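Side-chain contact in putative oxidoreductase (Pseudomonas putida, PDB 3L6D), which probably works as an NADP-dependent oxidoreductase, related to 6-phosphogluconate dehydrogenases and reductive aminases: residues V227-T232 with D283-A288. Numbering follows the deposited sequence.
Sequences VRRLET and DQDIAA
Arg-229 and Asp-285 form a stacked salt bridge. NE of Arg-229 lies 3.2 Å from OD1 of Asp-285, but the oxygen sits over one face of the guanidinium, toward its rim, so the attraction is of charge alone. The two planes are 11° apart. The arginine chain runs extended from CG to NE, and its CD packs 3.4 Å from OD2 of the same carboxylate.

The N-H groups of Arg-229 serve other partners: NH1 bonds to O of Asp-234, NH2 pairs with Asp-238 and NE with Glu-225. With an alanine here, the buried Asp-285 would probably lose the opposite charge stacked on it, and the O of Asp-234 would lose this donor.

Both segments belong to the all-helical C-terminal part of the chain, within its reductive aminase-like family region. The contact joins the end of helix 204-232 to the loop after helix 264-281.

Within that loop Asp-285 makes an Asx turn. Its OD2 accepts from N of Ala-287 at 2.8 Å, with an N-H...O angle of 163°.

Van der Waals contact is made by Leu-230, whose CD2 lies 4.1 Å from the backbone O of Ala-287. Leu-230 also meets Val-204 of the second subunit.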
loop_
_atom_site.group_PDB
_atom_site.type_symbol
_atom_site.label_atom_id
_atom_site.label_comp_id
_atom_site.label_asym_id
_atom_site.label_seq_id
_atom_site.Cartn_x
_atom_site.Cartn_y
_atom_site.Cartn_z
ATOM N N VAL B 227 -11.158 2.939 6.100
ATOM C CA VAL B 227 -11.271 4.307 6.636
ATOM C C VAL B 227 -12.757 4.700 6.837
ATOM O O VAL B 227 -13.133 5.238 7.882
ATOM C CB VAL B 227 -10.544 5.367 5.741
ATOM C CG1 VAL B 227 -10.921 6.786 6.168
ATOM C CG2 VAL B 227 -8.997 5.186 5.786
ATOM N N ARG B 228 -13.597 4.398 5.843
ATOM C CA ARG B 228 -15.018 4.722 5.909
ATOM C C ARG B 228 -15.660 3.994 7.102
ATOM O O ARG B 228 -16.446 4.572 7.857
ATOM C CB ARG B 228 -15.722 4.380 4.561
ATOM C CG ARG B 228 -17.227 4.684 4.522
ATOM C CD ARG B 228 -18.009 3.960 3.368
ATOM N NE ARG B 228 -18.167 2.519 3.587
ATOM C CZ ARG B 228 -19.111 1.961 4.348
ATOM N NH1 ARG B 228 -19.997 2.722 4.985
ATOM N NH2 ARG B 228 -19.168 0.639 4.491
ATOM N N ARG B 229 -15.302 2.737 7.297
ATOM C CA ARG B 229 -15.796 1.981 8.427
ATOM C C ARG B 229 -15.260 2.477 9.758
ATOM O O ARG B 229 -16.012 2.517 10.730
ATOM C CB ARG B 229 -15.518 0.499 8.242
ATOM C CG ARG B 229 -16.465 -0.101 7.196
ATOM C CD ARG B 229 -16.085 -1.506 6.885
ATOM N NE ARG B 229 -17.040 -2.175 5.995
ATOM C CZ ARG B 229 -18.156 -2.780 6.394
ATOM N NH1 ARG B 229 -18.492 -2.792 7.677
ATOM N NH2 ARG B 229 -18.939 -3.386 5.506
ATOM N N LEU B 230 -13.977 2.844 9.812
ATOM C CA LEU B 230 -13.403 3.365 11.049
ATOM C C LEU B 230 -14.054 4.694 11.461
ATOM O O LEU B 230 -14.292 4.939 12.668
ATOM C CB LEU B 230 -11.889 3.515 10.919
ATOM C CG LEU B 230 -11.049 2.252 10.813
ATOM C CD1 LEU B 230 -9.594 2.597 10.419
ATOM C CD2 LEU B 230 -11.114 1.427 12.130
ATOM N N GLU B 231 -14.349 5.521 10.476
ATOM C CA GLU B 231 -15.054 6.760 10.671
ATOM C C GLU B 231 -16.488 6.600 11.125
ATOM O O GLU B 231 -16.944 7.331 11.936
ATOM C CB GLU B 231 -14.993 7.603 9.420
ATOM C CG GLU B 231 -13.669 8.243 9.215
ATOM C CD GLU B 231 -13.561 8.970 7.940
ATOM O OE1 GLU B 231 -14.410 8.859 7.090
ATOM O OE2 GLU B 231 -12.612 9.690 7.779
ATOM N N THR B 232 -17.203 5.665 10.551
ATOM C CA THR B 232 -18.570 5.385 10.937
ATOM C C THR B 232 -18.706 4.377 12.056
ATOM O O THR B 232 -19.771 4.157 12.541
ATOM C CB THR B 232 -19.378 4.889 9.761
ATOM O OG1 THR B 232 -18.836 3.665 9.306
ATOM C CG2 THR B 232 -19.330 5.842 8.643
ATOM N N ASP B 283 -16.329 -12.341 13.633
ATOM C CA ASP B 283 -17.528 -12.089 12.848
ATOM C C ASP B 283 -17.640 -10.641 12.362
ATOM O O ASP B 283 -18.609 -10.274 11.693
ATOM C CB ASP B 283 -18.785 -12.491 13.635
ATOM C CG ASP B 283 -18.970 -11.686 14.908
ATOM O OD1 ASP B 283 -18.030 -10.987 15.336
ATOM O OD2 ASP B 283 -20.063 -11.756 15.498
ATOM N N GLN B 284 -16.667 -9.806 12.715
ATOM C CA GLN B 284 -16.671 -8.418 12.233
ATOM C C GLN B 284 -15.880 -8.206 10.928
ATOM O O GLN B 284 -15.146 -9.086 10.491
ATOM C CB GLN B 284 -16.185 -7.469 13.329
ATOM C CG GLN B 284 -17.031 -7.521 14.598
ATOM C CD GLN B 284 -16.492 -6.615 15.660
ATOM O OE1 GLN B 284 -16.009 -5.514 15.372
ATOM N NE2 GLN B 284 -16.561 -7.068 16.912
ATOM N N ASP B 285 -16.057 -7.035 10.321
ATOM C CA ASP B 285 -15.278 -6.599 9.174
ATOM C C ASP B 285 -13.796 -6.639 9.549
ATOM O O ASP B 285 -13.417 -6.434 10.718
ATOM C CB ASP B 285 -15.692 -5.186 8.754
ATOM C CG ASP B 285 -14.989 -4.704 7.477
ATOM O OD1 ASP B 285 -15.534 -4.917 6.369
ATOM O OD2 ASP B 285 -13.902 -4.087 7.568
ATOM N N ILE B 286 -12.990 -6.945 8.541
ATOM C CA ILE B 286 -11.537 -7.039 8.650
ATOM C C ILE B 286 -10.919 -5.777 9.277
ATOM O O ILE B 286 -9.918 -5.862 10.020
ATOM C CB ILE B 286 -10.942 -7.394 7.274
ATOM C CG1 ILE B 286 -9.438 -7.709 7.366
ATOM C CG2 ILE B 286 -11.264 -6.269 6.221
ATOM C CD1 ILE B 286 -9.086 -8.866 8.310
ATOM N N ALA B 287 -11.546 -4.624 9.051
ATOM C CA ALA B 287 -11.074 -3.379 9.680
ATOM C C ALA B 287 -11.140 -3.424 11.217
ATOM O O ALA B 287 -10.484 -2.612 11.858
ATOM C CB ALA B 287 -11.820 -2.160 9.148
ATOM N N ALA B 288 -11.880 -4.376 11.802
ATOM C CA ALA B 288 -11.932 -4.495 13.274
ATOM C C ALA B 288 -10.591 -4.937 13.824
ATOM O O ALA B 288 -10.347 -4.864 15.047
ATOM C CB ALA B 288 -13.025 -5.470 13.734
#